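Local coordinates for aminofutalosine deaminase (Helicobacter pylori, PDB 7LKK), which deaminates aminofutalosine in the menaquinone pathway, as a metal-dependent hydrolase of the amidohydrolase family, at residues Q400-L403 against Q404-H408. Numbering follows the deposited sequence.
Sequences QAIL and QFLLH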
ATOM      1  N   GLN A 400       6.286 -19.834  -0.912  1.00 23.63           N
ATOM      2  CA  GLN A 400       6.124 -18.480  -0.399  1.00 23.90           C
ATOM      3  C   GLN A 400       7.078 -17.484  -1.046  1.00 23.70           C
ATOM      4  O   GLN A 400       6.958 -16.282  -0.786  1.00 23.85           O
ATOM      5  CB  GLN A 400       6.333 -18.455   1.121  1.00 24.36           C
ATOM      6  CG  GLN A 400       5.257 -19.167   1.930  1.00 24.89           C
ATOM      7  CD  GLN A 400       4.049 -18.293   2.193  1.00 19.44           C
ATOM      8  OE1 GLN A 400       4.181 -17.129   2.571  1.00 17.97           O
ATOM      9  NE2 GLN A 400       2.861 -18.854   2.003  1.00 19.98           N
ATOM     10  N   ALA A 401       8.004 -17.957  -1.886  1.00 19.18           N
ATOM     11  CA  ALA A 401       9.122 -17.132  -2.333  1.00 21.83           C
ATOM     12  C   ALA A 401       8.649 -15.882  -3.066  1.00 18.50           C
ATOM     13  O   ALA A 401       9.144 -14.778  -2.815  1.00 17.73           O
ATOM     14  CB  ALA A 401      10.052 -17.956  -3.227  1.00 21.04           C
ATOM     15  N   ILE A 402       7.702 -16.040  -3.994  1.00 18.58           N
ATOM     16  CA  ILE A 402       7.268 -14.910  -4.812  1.00 18.14           C
ATOM     17  C   ILE A 402       6.548 -13.871  -3.960  1.00 16.63           C
ATOM     18  O   ILE A 402       6.789 -12.665  -4.093  1.00 18.45           O
ATOM     19  CB  ILE A 402       6.387 -15.402  -5.973  1.00 17.35           C
ATOM     20  CG1 ILE A 402       7.238 -16.125  -7.018  1.00 19.55           C
ATOM     21  CG2 ILE A 402       5.632 -14.240  -6.606  1.00 15.46           C
ATOM     22  CD1 ILE A 402       6.433 -16.961  -7.981  1.00 21.28           C
ATOM     23  N   LEU A 403       5.648 -14.315  -3.081  1.00 16.93           N
ATOM     24  CA  LEU A 403       4.912 -13.376  -2.239  1.00 18.18           C
ATOM     25  C   LEU A 403       5.834 -12.687  -1.238  1.00 20.05           C
ATOM     26  O   LEU A 403       5.779 -11.463  -1.074  1.00 18.43           O
ATOM     27  CB  LEU A 403       3.772 -14.095  -1.521  1.00 14.48           C
ATOM     28  CG  LEU A 403       3.047 -13.288  -0.438  1.00 15.09           C
ATOM     29  CD1 LEU A 403       2.437 -12.018  -1.015  1.00 21.36           C
ATOM     30  CD2 LEU A 403       1.984 -14.136   0.244  1.00 16.41           C
ATOM     31  N   GLN A 404       6.691 -13.457  -0.557  1.00 17.79           N
ATOM     32  CA  GLN A 404       7.613 -12.858   0.407  1.00 17.29           C
ATOM     33  C   GLN A 404       8.569 -11.888  -0.276  1.00 20.00           C
ATOM     34  O   GLN A 404       8.933 -10.856   0.300  1.00 18.83           O
ATOM     35  CB  GLN A 404       8.396 -13.944   1.148  1.00 18.89           C
ATOM     36  CG  GLN A 404       7.536 -14.905   1.957  1.00 22.88           C
ATOM     37  CD  GLN A 404       6.968 -14.283   3.215  1.00 21.95           C
ATOM     38  OE1 GLN A 404       7.424 -13.232   3.667  1.00 23.18           O
ATOM     39  NE2 GLN A 404       5.967 -14.936   3.792  1.00 26.50           N
ATOM     40  N   PHE A 405       8.996 -12.210  -1.500  1.00 17.01           N
ATOM     41  CA  PHE A 405       9.825 -11.282  -2.262  1.00 17.02           C
ATOM     42  C   PHE A 405       9.099  -9.961  -2.489  1.00 17.67           C
ATOM     43  O   PHE A 405       9.653  -8.886  -2.237  1.00 17.85           O
ATOM     44  CB  PHE A 405      10.224 -11.906  -3.601  1.00 20.13           C
ATOM     45  CG  PHE A 405      10.825 -10.924  -4.568  1.00 16.70           C
ATOM     46  CD1 PHE A 405      12.169 -10.602  -4.498  1.00 18.91           C
ATOM     47  CD2 PHE A 405      10.043 -10.313  -5.536  1.00 18.19           C
ATOM     48  CE1 PHE A 405      12.725  -9.693  -5.382  1.00 20.95           C
ATOM     49  CE2 PHE A 405      10.594  -9.406  -6.421  1.00 20.38           C
ATOM     50  CZ  PHE A 405      11.936  -9.097  -6.343  1.00 20.37           C
ATOM     51  N   LEU A 406       7.858 -10.024  -2.978  1.00 17.86           N
ATOM     52  CA  LEU A 406       7.098  -8.804  -3.239  1.00 17.37           C
ATOM     53  C   LEU A 406       6.866  -8.004  -1.965  1.00 20.40           C
ATOM     54  O   LEU A 406       6.810  -6.770  -2.007  1.00 21.48           O
ATOM     55  CB  LEU A 406       5.762  -9.148  -3.900  1.00 19.14           C
ATOM     56  CG  LEU A 406       5.832  -9.673  -5.336  1.00 24.24           C
ATOM     57  CD1 LEU A 406       4.444 -10.029  -5.850  1.00 23.19           C
ATOM     58  CD2 LEU A 406       6.501  -8.657  -6.251  1.00 20.21           C
ATOM     59  N   LEU A 407       6.726  -8.683  -0.826  1.00 18.90           N
ATOM     60  CA  LEU A 407       6.463  -7.988   0.428  1.00 21.38           C
ATOM     61  C   LEU A 407       7.712  -7.302   0.970  1.00 20.20           C
ATOM     62  O   LEU A 407       7.622  -6.211   1.543  1.00 20.74           O
ATOM     63  CB  LEU A 407       5.903  -8.964   1.463  1.00 18.25           C
ATOM     64  CG  LEU A 407       4.488  -9.487   1.216  1.00 18.28           C
ATOM     65  CD1 LEU A 407       4.097 -10.492   2.291  1.00 15.85           C
ATOM     66  CD2 LEU A 407       3.488  -8.342   1.162  1.00 20.49           C
ATOM     67  N   HIS A 408       8.885  -7.919   0.800  1.00 17.39           N
ATOM     68  CA  HIS A 408      10.086  -7.450   1.471  1.00 21.38           C
ATOM     69  C   HIS A 408      11.102  -6.769   0.562  1.00 22.55           C
ATOM     70  O   HIS A 408      11.986  -6.077   1.076  1.00 25.09           O
ATOM     71  CB  HIS A 408      10.766  -8.616   2.205  1.00 22.82           C
ATOM     72  CG  HIS A 408       9.893  -9.266   3.233  1.00 19.84           C
ATOM     73  ND1 HIS A 408       9.443  -8.602   4.354  1.00 27.97           N
ATOM     74  CD2 HIS A 408       9.371 -10.514   3.302  1.00 25.89           C
ATOM     75  CE1 HIS A 408       8.688  -9.414   5.073  1.00 23.55           C
ATOM     76  NE2 HIS A 408       8.629 -10.581   4.456  1.00 27.10           N
TER
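Gln400 meets Gln404 twice, through backbone and through side chain. Its carbonyl O accepts the backbone N of Gln404 at 2.8 Å. The side-chain amides join as well: Gln404 NE2 donates to Gln400 OE1 at 3.1 Å. OE1 receives this N-H in its carbonyl plane, yet the two amide planes are turned 48° from each other. Both glutamine chains bend at chi2, and CB of Gln400 lies against CG of Gln404 (3.8 Å). The other end of the Gln400 amide is also held, because NE2 donates to the backbone O of Tyr93 of the second subunit. Gln404 OE1 continues the row with a weak bond from His408 NE2, which reaches it from the edge of the imidazole, in the ring plane. One firm and one weak bond thus restrain the rotation of the Gln404 amide.

Ala401 O accepts the N of Phe405 at 2.9 Å. This i to i+4 pattern is that of an alpha helix, here the short helix that links strands 387-391 and 414-417 near the C-terminus of this amidohydrolase, a family of the TIM-barrel clan, away from the metal site. The Phe405 ring leaves the helix with CG anti to the backbone N (chi1 168°), meets Phe390 edge-to-face and packs on strand 69-80.

Ile402 O takes the N of Leu406. The methyl CG2 of Ile402 lies a loose 4.4 Å from Leu406 CD1, and both residues pack on helix 353-364.

Leu403 O accepts the N of Leu407. Alongside it, the Leu403 methyl CD1 touches Leu407 CG at 3.9 Å, one branch against the fork of the other leucine. Tyr93 of the second subunit packs on both leucines, at the dimer interface.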